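Local coordinates for ABC transporter, permease protein, putative (Porphyromonas gingivalis, PDB 2P0S), which probably takes part in ABC-type transport as a putative membrane permease, represented here by one domain of the longer protein, at the interface of chains A and B. Sequence-based numbering; all coordinates share one arbitrary frame. Chains: chain A/B, ABC transporter, permease protein, putative.

Contact 1: the interface of chains A and B. Residues chain A 118, 120; chain B 57, 70, 72, 86-87, 90.
The backbone N-H of A:Val120 points almost straight at the hydroxyl of B:Ser87: A:Val120 N donates to B:Ser87 OG over 2.9 Å, with 168° at the hydrogen. This bond fastens an extended segment of chain A, just ahead of strand 122-124, to helix 80-100 of chain B, in a domain of an ABC-2 type permease that is paired here about a two-fold axis. The B:Ser87 hydroxyl lies beside its own backbone N and anti to the carbonyl carbon (chi1 -62°), which turns OG off the helix surface toward the visiting strand-like segment. Next to the bond, A:Val120, which buries 62 Å² against chain B, pushes its isopropyl group between the helix and the sheet of that chain, and its two methyls divide the work. CG1 faces the sheet, where it meets B:Ile72 CD1 at 3.6 Å, the two side chains crossing at about a right angle. The same methyl reaches B:Val70 CG2 at 3.9 Å, so B:Val70 and B:Ile72, both from strand 70-74, touch it. CG2 is turned to the helix and lies 3.9 Å from B:Leu90 CD1, again with the side chains nearly perpendicular. B:Ile86 CG2 borders this methyl more loosely at 4.2 Å, and B:Leu57 of strand 55-59 stands behind CG1 as a more distant wall. Two residues earlier, A:Leu118 meets B:Val70 tip to tip, CD2 to CG1 at 3.8 Å. B:Val70 holds CG1 between its backbone N and carbonyl carbon (chi1 48°), leaving CG1 for A:Leu118 and CG2 for A:Val120.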
loop_
_atom_site.group_PDB
_atom_site.type_symbol
_atom_site.label_atom_id
_atom_site.label_comp_id
_atom_site.label_asym_id
_atom_site.label_seq_id
_atom_site.Cartn_x
_atom_site.Cartn_y
_atom_site.Cartn_z
ATOM N N LEU A 118 -9.269 -4.707 3.875
ATOM C CA LEU A 118 -10.040 -3.633 4.451
ATOM C C LEU A 118 -9.844 -2.497 3.492
ATOM O O LEU A 118 -8.739 -2.115 3.235
ATOM C CB LEU A 118 -9.456 -3.302 5.820
ATOM C CG LEU A 118 -10.604 -2.749 6.633
ATOM C CD1 LEU A 118 -10.333 -2.947 8.022
ATOM C CD2 LEU A 118 -10.792 -1.247 6.394
ATOM N N VAL A 120 -10.580 1.409 3.449
ATOM C CA VAL A 120 -10.951 2.411 4.416
ATOM C C VAL A 120 -11.868 3.416 3.745
ATOM O O VAL A 120 -11.412 3.999 2.735
ATOM C CB VAL A 120 -9.725 3.112 4.947
ATOM C CG1 VAL A 120 -10.100 3.984 5.893
ATOM C CG2 VAL A 120 -8.934 2.016 5.784
ATOM N N LEU B 57 -7.339 10.212 10.047
ATOM C CA LEU B 57 -7.660 8.794 10.139
ATOM C C LEU B 57 -8.137 8.501 11.517
ATOM O O LEU B 57 -7.356 8.686 12.478
ATOM C CB LEU B 57 -6.401 8.009 9.736
ATOM C CG LEU B 57 -6.498 6.470 9.998
ATOM C CD1 LEU B 57 -7.579 5.776 9.028
ATOM C CD2 LEU B 57 -5.111 5.788 9.816
ATOM N N VAL B 70 -13.261 2.296 11.335
ATOM C CA VAL B 70 -12.183 3.141 10.865
ATOM C C VAL B 70 -12.804 3.939 9.692
ATOM O O VAL B 70 -13.734 3.515 8.974
ATOM C CB VAL B 70 -10.970 2.303 10.303
ATOM C CG1 VAL B 70 -11.413 1.131 9.279
ATOM C CG2 VAL B 70 -9.833 3.202 9.738
ATOM N N ILE B 72 -11.770 7.830 7.144
ATOM C CA ILE B 72 -10.852 8.943 6.885
ATOM C C ILE B 72 -11.749 10.114 6.469
ATOM O O ILE B 72 -12.672 9.903 5.719
ATOM C CB ILE B 72 -9.793 8.663 5.725
ATOM C CG1 ILE B 72 -8.812 7.597 6.165
ATOM C CG2 ILE B 72 -8.938 9.911 5.357
ATOM C CD1 ILE B 72 -8.168 6.859 4.996
ATOM N N ILE B 86 -3.200 3.553 3.001
ATOM C CA ILE B 86 -3.529 3.287 4.449
ATOM C C ILE B 86 -4.213 1.920 4.541
ATOM O O ILE B 86 -4.016 1.096 5.497
ATOM C CB ILE B 86 -4.491 4.409 4.955
ATOM C CG1 ILE B 86 -3.663 5.725 5.120
ATOM C CG2 ILE B 86 -5.256 3.987 6.249
ATOM C CD1 ILE B 86 -4.488 6.978 5.331
ATOM N N SER B 87 -5.145 1.680 3.639
ATOM C CA SER B 87 -5.816 0.390 3.659
ATOM C C SER B 87 -4.879 -0.780 3.528
ATOM O O SER B 87 -5.138 -1.818 4.170
ATOM C CB SER B 87 -6.779 0.286 2.537
ATOM O OG SER B 87 -7.839 1.315 2.638
ATOM N N LEU B 90 -3.064 -1.270 6.960
ATOM C CA LEU B 90 -3.971 -1.929 7.909
ATOM C C LEU B 90 -4.265 -3.374 7.500
ATOM O O LEU B 90 -4.300 -4.295 8.354
ATOM C CB LEU B 90 -5.265 -1.129 8.064
ATOM C CG LEU B 90 -5.051 0.266 8.709
ATOM C CD1 LEU B 90 -6.438 0.992 8.655
ATOM C CD2 LEU B 90 -4.612 0.168 10.264
#

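Contact 2: the interface of chains A and B. Residues chain A 125-126; chain B 41, 44.
B:Arg44 sends CG anti to its backbone N (chi1 173°) and then bends at chi2 and chi3, which lays the start of its chain over the indole of A:Trp125 and turns the guanidinium back toward B:Glu41. In this second patch of the two-fold interface between the two copies, A:Trp125 has CG beside its own backbone N, and the broad face of the ring system is presented to helix 40-46 of chain B. The contact is mainly aliphatic carbon on an aromatic face: B:Arg44 CB sits over the indole, 3.6 Å from the centroid of the six-membered ring and 3.7 Å from that of the five-membered ring, a CH-pi arrangement centred near the fused bond. B:Arg44 CG follows toward the five-membered ring and lies 3.6 Å from A:Trp125 CG. Farther along, NE passes A:Trp125 CD1, and the guanidinium plane is inclined 24° to the ring plane beyond CD1. On its own chain, B:Arg44 NH1 donates to the carboxylate oxygen B:Glu41 OE2 over 2.7 Å, meeting it on the syn side but 34° out of the carboxylate plane. The bond is strongly bent but may still steady the arginine's far end and hence the chain lying on the indole. The same carboxylate is tied to chain A through water 1, which is 3.1 Å from A:Trp125 NE1 and 2.8 Å from B:Glu41 OE2. Near the other end of the guanidinium, B:Arg44 NH2 passes the backbone carbonyl of A:Ser126 at 3.4 Å, A:Ser126 O being a neighbour rather than a bonded partner. B:Glu41 and B:Arg44 stand one helical turn apart on the short helix 40-46, while A:Trp125 and A:Ser126 follow directly after strand 122-124, where the C-terminal segment of chain A runs across the chain B domain.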
loop_
_atom_site.group_PDB
_atom_site.type_symbol
_atom_site.label_atom_id
_atom_site.label_comp_id
_atom_site.label_asym_id
_atom_site.label_seq_id
_atom_site.Cartn_x
_atom_site.Cartn_y
_atom_site.Cartn_z
ATOM N N TRP A 125 -15.615 16.234 4.256
ATOM C CA TRP A 125 -16.561 16.905 5.156
ATOM C C TRP A 125 -17.504 17.790 4.350
ATOM O O TRP A 125 -17.085 18.482 3.466
ATOM C CB TRP A 125 -15.898 17.857 6.095
ATOM C CG TRP A 125 -15.161 17.058 7.254
ATOM C CD1 TRP A 125 -15.799 16.287 8.153
ATOM C CD2 TRP A 125 -13.788 17.185 7.699
ATOM N NE1 TRP A 125 -14.912 15.815 9.079
ATOM C CE2 TRP A 125 -13.672 16.359 8.855
ATOM C CE3 TRP A 125 -12.640 17.848 7.206
ATOM C CZ2 TRP A 125 -12.444 16.200 9.539
ATOM C CZ3 TRP A 125 -11.437 17.661 7.842
ATOM C CH2 TRP A 125 -11.344 16.818 9.018
ATOM N N SER A 126 -18.767 17.701 4.663
ATOM C CA SER A 126 -19.717 18.562 4.000
ATOM C C SER A 126 -19.553 20.034 4.369
ATOM O O SER A 126 -19.098 20.355 5.424
ATOM C CB SER A 126 -21.092 17.979 4.257
ATOM O OG SER A 126 -21.563 18.376 5.501
ATOM N N GLU B 41 -14.172 16.953 14.197
ATOM C CA GLU B 41 -14.974 18.186 14.048
ATOM C C GLU B 41 -14.152 19.411 14.319
ATOM O O GLU B 41 -14.296 20.473 13.745
ATOM C CB GLU B 41 -16.158 18.147 14.989
ATOM C CG GLU B 41 -17.231 17.321 14.477
ATOM C CD GLU B 41 -17.835 18.021 13.202
ATOM O OE1 GLU B 41 -18.406 19.148 13.355
ATOM O OE2 GLU B 41 -17.669 17.517 12.064
ATOM N N ARG B 44 -12.106 19.922 11.324
ATOM C CA ARG B 44 -12.993 20.334 10.190
ATOM C C ARG B 44 -13.191 21.826 10.249
ATOM O O ARG B 44 -13.014 22.568 9.226
ATOM C CB ARG B 44 -14.340 19.552 10.264
ATOM C CG ARG B 44 -15.443 20.056 9.185
ATOM C CD ARG B 44 -16.998 19.968 9.671
ATOM N NE ARG B 44 -17.694 18.756 10.009
ATOM C CZ ARG B 44 -18.908 18.363 9.537
ATOM N NH1 ARG B 44 -19.394 17.185 9.987
ATOM N NH2 ARG B 44 -19.590 19.068 8.557
HETATM O O HOH W 1 -16.632 14.977 11.556
#

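Contact 1 and contact 2 lie about 18 Å apart, centre to centre, and are made by one continuous stretch of chain A as it travels over chain B. They share no residue; strand 122-124 of chain A connects them. On the chain B side, contact 1 uses helix 80-100 and the sheet, and contact 2 the short helix 40-46, so the C-terminal segment is held at successive points. Two-fold symmetry repeats both with the chains exchanged, so each chain's C-terminal segment packs on the other's domain. This pairing may or may not persist in the full-length membrane protein.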